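Local coordinates for protein glutamate receptor IIB (Drosophila melanogaster, PDB 4WXJ) that binds the neurotransmitter glutamate through this ligand-binding domain and probably serves as a subunit of a glutamate-gated cation channel in the postsynaptic muscle membrane, at residues P62-S70 against W78-I86; N88-I99 against H225-F236. All coordinates share one frame; numbering follows the deposited sequence.

Interaction 1 (P62-S70 against W78-I86); sequences PVRDNKYGS and WDGIIRQLI. With GLU (glutamic acid), chain C.
Val63 opens the contact by laying CG1 against helix 80-86, 3.6 Å from CG of Gln84 and in apolar contact with Ile81. Two residues on, the carboxylate of Asp65 accepts twice, within its own segment and across the contact: OD1 takes the backbone N-H of Lys67, closing an Asx turn, while OD2 offers its syn lone pair to Gly80 N at 3.0 Å, with the N-H pointing well at it (158°). Lys67 sends an extended chain across Asp79 at about a right angle. Its CD lies 3.2 Å from Asp79 OD2, whereas NZ makes a looser salt bridge to the same oxygen at 3.5 Å. The carbonyl O of Lys67 accepts from Ile81 N, which also leans weakly on Tyr68 O. The ring of Tyr68 turns from the helix to the ligand: CB of the bound glutamate sits over one face, 3.6 Å from CZ, and the hydroxyl is hydrogen-bonded to Asp96. Gly69 CA makes a CA-H...O contact with Asp79 O (3.2 Å) and lies against CG1 of Ile82; its O is at the edge of the Trp78 indole and also held by Arg103, a glutamate-binding residue. Ser70 N then meets Asp79 OD1 at 2.8 Å, nearly along the C-O axis, and a water joins Ser70 OG to Asp79 OD2. Each aspartate thus reaches across to a backbone N-H of the other segment, while backbone carbonyls take up Ile81 N near the N-terminal end of helix 80-86. These bonds fix the backbone on both sides of Tyr68, consistent with a well-defined position for the ring that walls the glutamate pocket.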
# COMPACT_ATOMS: atom_id res chain seq x y z
N PRO A 62 6.28 12.43 7.59
CA PRO A 62 5.53 12.11 6.38
C PRO A 62 6.07 12.85 5.16
O PRO A 62 6.27 14.07 5.22
CB PRO A 62 4.10 12.55 6.72
CG PRO A 62 4.23 13.46 7.89
CD PRO A 62 5.41 12.98 8.65
N VAL A 63 6.30 12.13 4.07
CA VAL A 63 6.93 12.70 2.88
C VAL A 63 6.07 13.80 2.26
O VAL A 63 4.84 13.74 2.29
CB VAL A 63 7.22 11.62 1.82
CG1 VAL A 63 8.18 10.58 2.38
CG2 VAL A 63 5.93 10.96 1.34
N ARG A 64 6.74 14.80 1.68
CA ARG A 64 6.07 15.99 1.16
C ARG A 64 5.06 15.68 0.06
O ARG A 64 3.93 16.16 0.11
CB ARG A 64 7.12 16.97 0.64
CG ARG A 64 6.58 18.35 0.30
CD ARG A 64 7.70 19.34 0.05
NE ARG A 64 7.21 20.70 -0.19
CZ ARG A 64 7.99 21.77 -0.29
NH1 ARG A 64 9.31 21.66 -0.17
NH2 ARG A 64 7.46 22.96 -0.50
N ASP A 65 5.46 14.87 -0.92
CA ASP A 65 4.58 14.54 -2.04
C ASP A 65 3.54 13.48 -1.67
O ASP A 65 2.63 13.20 -2.46
CB ASP A 65 5.40 14.07 -3.25
CG ASP A 65 6.33 12.91 -2.92
OD1 ASP A 65 6.15 12.27 -1.86
OD2 ASP A 65 7.23 12.62 -3.74
N ASN A 66 3.68 12.90 -0.49
CA ASN A 66 2.78 11.85 0.00
C ASN A 66 2.65 10.66 -0.94
O ASN A 66 1.60 10.02 -1.01
CB ASN A 66 1.39 12.44 0.27
CG ASN A 66 0.58 11.62 1.27
OD1 ASN A 66 0.99 11.45 2.42
ND2 ASN A 66 -0.57 11.10 0.83
N LYS A 67 3.73 10.35 -1.66
CA LYS A 67 3.74 9.22 -2.58
C LYS A 67 4.42 7.99 -1.97
O LYS A 67 5.26 8.11 -1.08
CB LYS A 67 4.44 9.60 -3.88
CG LYS A 67 3.70 10.65 -4.70
CD LYS A 67 4.37 10.86 -6.05
CE LYS A 67 3.61 11.87 -6.90
NZ LYS A 67 4.17 11.96 -8.27
N TYR A 68 4.04 6.81 -2.46
CA TYR A 68 4.69 5.57 -2.04
C TYR A 68 6.14 5.56 -2.51
O TYR A 68 7.06 5.46 -1.71
CB TYR A 68 3.95 4.35 -2.60
CG TYR A 68 2.58 4.09 -2.01
CD1 TYR A 68 1.45 4.71 -2.52
CD2 TYR A 68 2.42 3.20 -0.96
CE1 TYR A 68 0.20 4.46 -1.99
CE2 TYR A 68 1.17 2.95 -0.42
CZ TYR A 68 0.07 3.58 -0.94
OH TYR A 68 -1.18 3.33 -0.42
N GLY A 69 6.31 5.64 -3.83
CA GLY A 69 7.63 5.61 -4.44
C GLY A 69 7.63 4.83 -5.74
O GLY A 69 7.39 3.62 -5.75
N SER A 70 7.89 5.53 -6.83
CA SER A 70 7.96 4.91 -8.15
C SER A 70 9.07 5.56 -8.97
O SER A 70 9.49 6.68 -8.69
CB SER A 70 6.63 5.05 -8.89
OG SER A 70 6.39 6.39 -9.26
N TRP A 78 13.40 8.79 -8.54
CA TRP A 78 12.36 8.23 -7.68
C TRP A 78 11.66 9.33 -6.90
O TRP A 78 12.15 10.46 -6.81
CB TRP A 78 12.97 7.21 -6.71
CG TRP A 78 13.29 5.90 -7.33
CD1 TRP A 78 14.41 5.57 -8.02
CD2 TRP A 78 12.47 4.72 -7.31
NE1 TRP A 78 14.35 4.26 -8.44
CE2 TRP A 78 13.16 3.72 -8.01
CE3 TRP A 78 11.21 4.42 -6.77
CZ2 TRP A 78 12.65 2.43 -8.19
CZ3 TRP A 78 10.70 3.15 -6.94
CH2 TRP A 78 11.42 2.17 -7.65
N ASP A 79 10.50 9.00 -6.34
CA ASP A 79 9.75 9.92 -5.49
C ASP A 79 9.29 9.21 -4.22
O ASP A 79 9.67 8.07 -3.96
CB ASP A 79 8.56 10.51 -6.25
CG ASP A 79 7.65 9.44 -6.84
OD1 ASP A 79 7.72 8.27 -6.42
OD2 ASP A 79 6.85 9.78 -7.74
N GLY A 80 8.47 9.90 -3.43
CA GLY A 80 7.84 9.31 -2.26
C GLY A 80 8.81 8.82 -1.20
O GLY A 80 9.92 9.34 -1.06
N ILE A 81 8.38 7.80 -0.46
CA ILE A 81 9.16 7.25 0.64
C ILE A 81 10.49 6.68 0.15
O ILE A 81 11.52 6.84 0.81
CB ILE A 81 8.38 6.14 1.38
CG1 ILE A 81 7.08 6.71 1.96
CG2 ILE A 81 9.24 5.53 2.48
CD1 ILE A 81 6.15 5.68 2.56
N ILE A 82 10.46 6.02 -1.00
CA ILE A 82 11.66 5.40 -1.55
C ILE A 82 12.74 6.45 -1.81
O ILE A 82 13.92 6.20 -1.56
CB ILE A 82 11.35 4.65 -2.86
CG1 ILE A 82 10.28 3.57 -2.63
CG2 ILE A 82 12.61 4.02 -3.44
CD1 ILE A 82 10.68 2.49 -1.65
N ARG A 83 12.34 7.62 -2.30
CA ARG A 83 13.29 8.69 -2.59
C ARG A 83 14.00 9.17 -1.33
O ARG A 83 15.22 9.37 -1.34
CB ARG A 83 12.58 9.86 -3.27
CG ARG A 83 13.49 11.05 -3.60
CD ARG A 83 14.64 10.65 -4.51
NE ARG A 83 15.51 11.78 -4.84
CZ ARG A 83 15.28 12.66 -5.81
NH1 ARG A 83 14.19 12.56 -6.57
NH2 ARG A 83 16.13 13.65 -6.03
N GLN A 84 13.25 9.34 -0.25
CA GLN A 84 13.82 9.82 1.01
C GLN A 84 14.86 8.85 1.56
O GLN A 84 15.81 9.26 2.24
CB GLN A 84 12.72 10.03 2.05
CG GLN A 84 11.70 11.08 1.65
CD GLN A 84 12.33 12.42 1.36
OE1 GLN A 84 13.06 12.97 2.19
NE2 GLN A 84 12.06 12.96 0.18
N LEU A 85 14.68 7.56 1.28
CA LEU A 85 15.62 6.54 1.73
C LEU A 85 16.88 6.55 0.87
O LEU A 85 17.99 6.40 1.38
CB LEU A 85 14.96 5.16 1.70
CG LEU A 85 13.97 4.91 2.84
CD1 LEU A 85 13.00 3.81 2.48
CD2 LEU A 85 14.72 4.56 4.11
N ILE A 86 16.70 6.72 -0.44
CA ILE A 86 17.83 6.78 -1.37
C ILE A 86 18.73 7.97 -1.04
O ILE A 86 19.96 7.86 -1.07
CB ILE A 86 17.35 6.88 -2.83
CG1 ILE A 86 16.65 5.58 -3.24
CG2 ILE A 86 18.53 7.13 -3.78
CD1 ILE A 86 15.88 5.68 -4.55
N GLU C . 1.08 -0.90 -1.47
CA GLU C . 1.19 -0.38 -2.86
C GLU C . 2.59 0.15 -3.12
O GLU C . 3.48 -0.02 -2.29
CB GLU C . 0.15 0.71 -3.11
CG GLU C . -1.28 0.20 -3.22
CD GLU C . -1.62 -0.36 -4.60
OE1 GLU C . -2.70 -0.96 -4.74
OE2 GLU C . -0.81 -0.19 -5.54
OXT GLU C . 2.87 0.76 -4.16
O HOH W 1 4.88 7.78 -7.88

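Interaction 2 (N88-I99 against H225-F236); sequences NNAQIGICDLTI and HYGIAVPLNADF. With GLU (glutamic acid), chain C.
With OG1 anti to the carbonyl carbon (chi1 -55°), Thr98 brings its hydroxyl to the edge of the Tyr226 ring, near its plane and 3.3 Å from CE1. Tyr226 has the same first torsion (chi1 -65°), and its ring lies along the bend at Asp96, the centre of an inverse gamma turn. Asp96 CA stands over the middle of one ring face and CB makes a CH-pi contact with it, 3.4 Å from CZ. The ring hydroxyl is hydrogen-bonded to Thr202 and to Glu200, which also bonds Thr98 OG1. At this bend the amino group of the bound glutamate donates to Asp96 O at 2.6 Å and to Thr98 OG1 at 2.7 Å, while Thr98 N donates to the ligand O at 2.9 Å.

The backbones are joined in two places. Gly93 and Ala229 form an antiparallel hydrogen-bonded pair, Gly93 N lying 2.7 Å from Ala229 O with a matching return bond. Past the bend, Gly227 N donates to Leu97 O and Ile99 N to His225 O. Between these ladders the register shifts by two, and Leu97 CD2 presses tightly on Ala229 CB. Ile228 packs against Ile92 and Ile94, whereas at the far end Phe236 turns its ring edge to Gln91 O, 3.2 Å from CZ.

Backbone bonds on either side of the 95-98 bend probably help to fix it, so that a carbonyl, a hydroxyl and an N-H face the alpha-amino and alpha-carboxylate groups of glutamate. Arg103 completes the carboxylate grip, as in other ionotropic glutamate receptors.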
# COMPACT_ATOMS: atom_id res chain seq x y z
N ASN A 88 18.99 9.23 1.81
CA ASN A 88 19.35 9.09 3.22
C ASN A 88 18.77 10.19 4.12
O ASN A 88 19.28 10.43 5.22
CB ASN A 88 20.88 9.06 3.37
CG ASN A 88 21.49 7.80 2.78
OD1 ASN A 88 21.93 7.79 1.63
ND2 ASN A 88 21.52 6.73 3.56
N ASN A 89 17.71 10.84 3.66
CA ASN A 89 16.99 11.80 4.50
C ASN A 89 16.17 11.07 5.56
O ASN A 89 15.70 11.68 6.53
CB ASN A 89 16.08 12.69 3.65
CG ASN A 89 16.86 13.65 2.77
OD1 ASN A 89 18.05 13.88 2.99
ND2 ASN A 89 16.18 14.22 1.78
N ALA A 90 15.98 9.77 5.36
CA ALA A 90 15.29 8.93 6.33
C ALA A 90 16.00 7.58 6.42
O ALA A 90 16.61 7.13 5.45
CB ALA A 90 13.84 8.74 5.93
N GLN A 91 15.91 6.96 7.59
CA GLN A 91 16.57 5.67 7.83
C GLN A 91 15.56 4.52 7.75
O GLN A 91 15.94 3.37 7.55
CB GLN A 91 17.26 5.68 9.20
CG GLN A 91 18.42 6.66 9.31
CD GLN A 91 17.97 8.11 9.32
OE1 GLN A 91 17.08 8.49 10.07
NE2 GLN A 91 18.60 8.93 8.48
N ILE A 92 14.29 4.85 7.91
CA ILE A 92 13.22 3.86 7.90
C ILE A 92 12.02 4.39 7.12
O ILE A 92 11.59 5.52 7.30
CB ILE A 92 12.79 3.50 9.35
CG1 ILE A 92 13.91 2.72 10.05
CG2 ILE A 92 11.50 2.67 9.34
CD1 ILE A 92 13.67 2.47 11.52
N GLY A 93 11.49 3.55 6.23
CA GLY A 93 10.31 3.87 5.45
C GLY A 93 9.22 2.84 5.68
O GLY A 93 9.48 1.64 5.58
N ILE A 94 8.01 3.29 6.00
CA ILE A 94 6.93 2.37 6.34
C ILE A 94 5.53 2.89 6.02
O ILE A 94 5.25 4.08 6.15
CB ILE A 94 6.98 2.00 7.84
CG1 ILE A 94 5.89 0.97 8.17
CG2 ILE A 94 6.82 3.26 8.70
CD1 ILE A 94 6.01 0.37 9.56
N CYS A 95 4.69 1.96 5.59
CA CYS A 95 3.25 2.13 5.39
C CYS A 95 2.78 0.82 4.77
O CYS A 95 3.41 -0.21 4.99
CB CYS A 95 2.91 3.33 4.49
SG CYS A 95 3.58 3.22 2.82
N ASP A 96 1.71 0.86 3.98
CA ASP A 96 1.41 -0.28 3.11
C ASP A 96 2.39 -0.25 1.95
O ASP A 96 2.02 -0.01 0.80
CB ASP A 96 -0.04 -0.24 2.60
CG ASP A 96 -0.43 1.12 2.04
OD1 ASP A 96 0.06 2.15 2.56
OD2 ASP A 96 -1.23 1.15 1.08
N LEU A 97 3.66 -0.50 2.26
CA LEU A 97 4.74 -0.39 1.30
C LEU A 97 5.06 -1.77 0.73
O LEU A 97 5.69 -2.59 1.39
CB LEU A 97 5.97 0.24 1.95
CG LEU A 97 7.11 0.68 1.02
CD1 LEU A 97 6.66 1.77 0.07
CD2 LEU A 97 8.30 1.15 1.85
N THR A 98 4.59 -2.01 -0.49
CA THR A 98 4.73 -3.31 -1.12
C THR A 98 6.13 -3.52 -1.69
O THR A 98 6.69 -2.62 -2.31
CB THR A 98 3.70 -3.49 -2.24
OG1 THR A 98 2.39 -3.25 -1.71
CG2 THR A 98 3.77 -4.90 -2.83
N ILE A 99 6.67 -4.71 -1.47
CA ILE A 99 7.98 -5.05 -2.00
C ILE A 99 7.89 -5.34 -3.50
O ILE A 99 7.18 -6.25 -3.92
CB ILE A 99 8.58 -6.27 -1.27
CG1 ILE A 99 8.71 -5.97 0.22
CG2 ILE A 99 9.94 -6.65 -1.87
CD1 ILE A 99 9.13 -7.16 1.07
N HIS A 225 3.69 -8.61 -0.43
CA HIS A 225 4.15 -8.45 0.95
C HIS A 225 4.43 -6.99 1.28
O HIS A 225 4.96 -6.25 0.44
CB HIS A 225 5.43 -9.25 1.19
CG HIS A 225 5.41 -10.64 0.62
ND1 HIS A 225 4.85 -11.70 1.30
CD2 HIS A 225 5.89 -11.14 -0.54
CE1 HIS A 225 4.98 -12.80 0.56
NE2 HIS A 225 5.60 -12.48 -0.55
N TYR A 226 4.08 -6.58 2.50
CA TYR A 226 4.50 -5.29 3.03
C TYR A 226 5.78 -5.46 3.84
O TYR A 226 5.88 -6.37 4.67
CB TYR A 226 3.43 -4.67 3.93
CG TYR A 226 2.14 -4.28 3.24
CD1 TYR A 226 2.09 -4.04 1.87
CD2 TYR A 226 0.97 -4.15 3.97
CE1 TYR A 226 0.91 -3.68 1.25
CE2 TYR A 226 -0.21 -3.79 3.36
CZ TYR A 226 -0.24 -3.56 2.00
OH TYR A 226 -1.42 -3.20 1.40
N GLY A 227 6.75 -4.58 3.60
CA GLY A 227 8.00 -4.61 4.32
C GLY A 227 8.44 -3.21 4.71
O GLY A 227 8.05 -2.23 4.07
N ILE A 228 9.23 -3.11 5.77
CA ILE A 228 9.84 -1.85 6.15
C ILE A 228 11.04 -1.60 5.25
O ILE A 228 11.93 -2.44 5.15
CB ILE A 228 10.26 -1.83 7.63
CG1 ILE A 228 9.02 -1.90 8.53
CG2 ILE A 228 11.09 -0.58 7.93
CD1 ILE A 228 9.33 -1.92 10.02
N ALA A 229 11.06 -0.44 4.61
CA ALA A 229 12.15 -0.08 3.71
C ALA A 229 13.27 0.60 4.48
O ALA A 229 13.02 1.46 5.33
CB ALA A 229 11.64 0.83 2.60
N VAL A 230 14.51 0.21 4.18
CA VAL A 230 15.69 0.84 4.75
C VAL A 230 16.75 1.01 3.67
O VAL A 230 16.70 0.32 2.65
CB VAL A 230 16.27 0.02 5.93
CG1 VAL A 230 15.24 -0.13 7.04
CG2 VAL A 230 16.74 -1.36 5.44
N PRO A 231 17.72 1.91 3.88
CA PRO A 231 18.78 2.09 2.89
C PRO A 231 19.56 0.80 2.66
O PRO A 231 19.68 -0.01 3.59
CB PRO A 231 19.68 3.17 3.52
CG PRO A 231 18.80 3.88 4.49
CD PRO A 231 17.87 2.84 5.02
N LEU A 232 20.06 0.60 1.45
CA LEU A 232 20.79 -0.61 1.10
C LEU A 232 21.94 -0.87 2.07
O LEU A 232 22.73 0.02 2.36
CB LEU A 232 21.32 -0.52 -0.33
CG LEU A 232 20.30 -0.80 -1.43
CD1 LEU A 232 20.80 -0.32 -2.78
CD2 LEU A 232 19.95 -2.29 -1.49
N ASN A 233 22.00 -2.10 2.57
CA ASN A 233 23.06 -2.54 3.47
C ASN A 233 23.09 -1.74 4.78
O ASN A 233 24.16 -1.50 5.34
CB ASN A 233 24.41 -2.44 2.76
CG ASN A 233 24.43 -3.18 1.44
OD1 ASN A 233 23.96 -4.32 1.35
ND2 ASN A 233 24.95 -2.54 0.41
N ALA A 234 21.92 -1.35 5.26
CA ALA A 234 21.82 -0.70 6.56
C ALA A 234 22.10 -1.72 7.66
O ALA A 234 21.67 -2.87 7.58
CB ALA A 234 20.44 -0.08 6.75
N ASP A 235 22.83 -1.30 8.69
CA ASP A 235 23.27 -2.21 9.74
C ASP A 235 22.18 -2.53 10.76
O ASP A 235 22.36 -3.38 11.63
CB ASP A 235 24.49 -1.63 10.46
CG ASP A 235 24.17 -0.35 11.22
OD1 ASP A 235 23.27 0.39 10.77
OD2 ASP A 235 24.81 -0.10 12.26
N PHE A 236 21.04 -1.84 10.64
CA PHE A 236 19.92 -2.06 11.55
C PHE A 236 18.76 -2.79 10.86
O PHE A 236 17.64 -2.82 11.37
CB PHE A 236 19.44 -0.72 12.13
CG PHE A 236 19.08 0.29 11.08
CD1 PHE A 236 17.79 0.36 10.58
CD2 PHE A 236 20.03 1.18 10.61
CE1 PHE A 236 17.46 1.30 9.62
CE2 PHE A 236 19.70 2.12 9.65
CZ PHE A 236 18.41 2.17 9.15
N GLU C . 1.08 -0.90 -1.47
CA GLU C . 1.19 -0.38 -2.86
C GLU C . 2.59 0.15 -3.12
O GLU C . 3.48 -0.02 -2.29
CB GLU C . 0.15 0.71 -3.11
CG GLU C . -1.28 0.20 -3.22
CD GLU C . -1.62 -0.36 -4.60
OE1 GLU C . -2.70 -0.96 -4.74
OE2 GLU C . -0.81 -0.19 -5.54
OXT GLU C . 2.87 0.76 -4.16
O HOH W 2 5.50 -8.10 -2.56

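Both contacts touch the bound glutamate, yet they differ in burial. Interaction 2 is largely buried, two short backbone bridges with apolar side chains around them. Interaction 1 is only partly buried, and carboxylates gripping backbone N-H groups, with a weak lysine salt bridge and a water, tie a loop to the helix. Helix 80-86 and strand 92-93 follow each other in the chain, and the backbones of Gln84 and Ala90 are probably hydrogen-bonded. Leu85 CD1 also packs on Ala229 CB. At the ligand the two contacts meet through Tyr68 and Asp96: interaction 1 supplies an aromatic wall, interaction 2 several of the polar groups that bind the ligand's amino acid end.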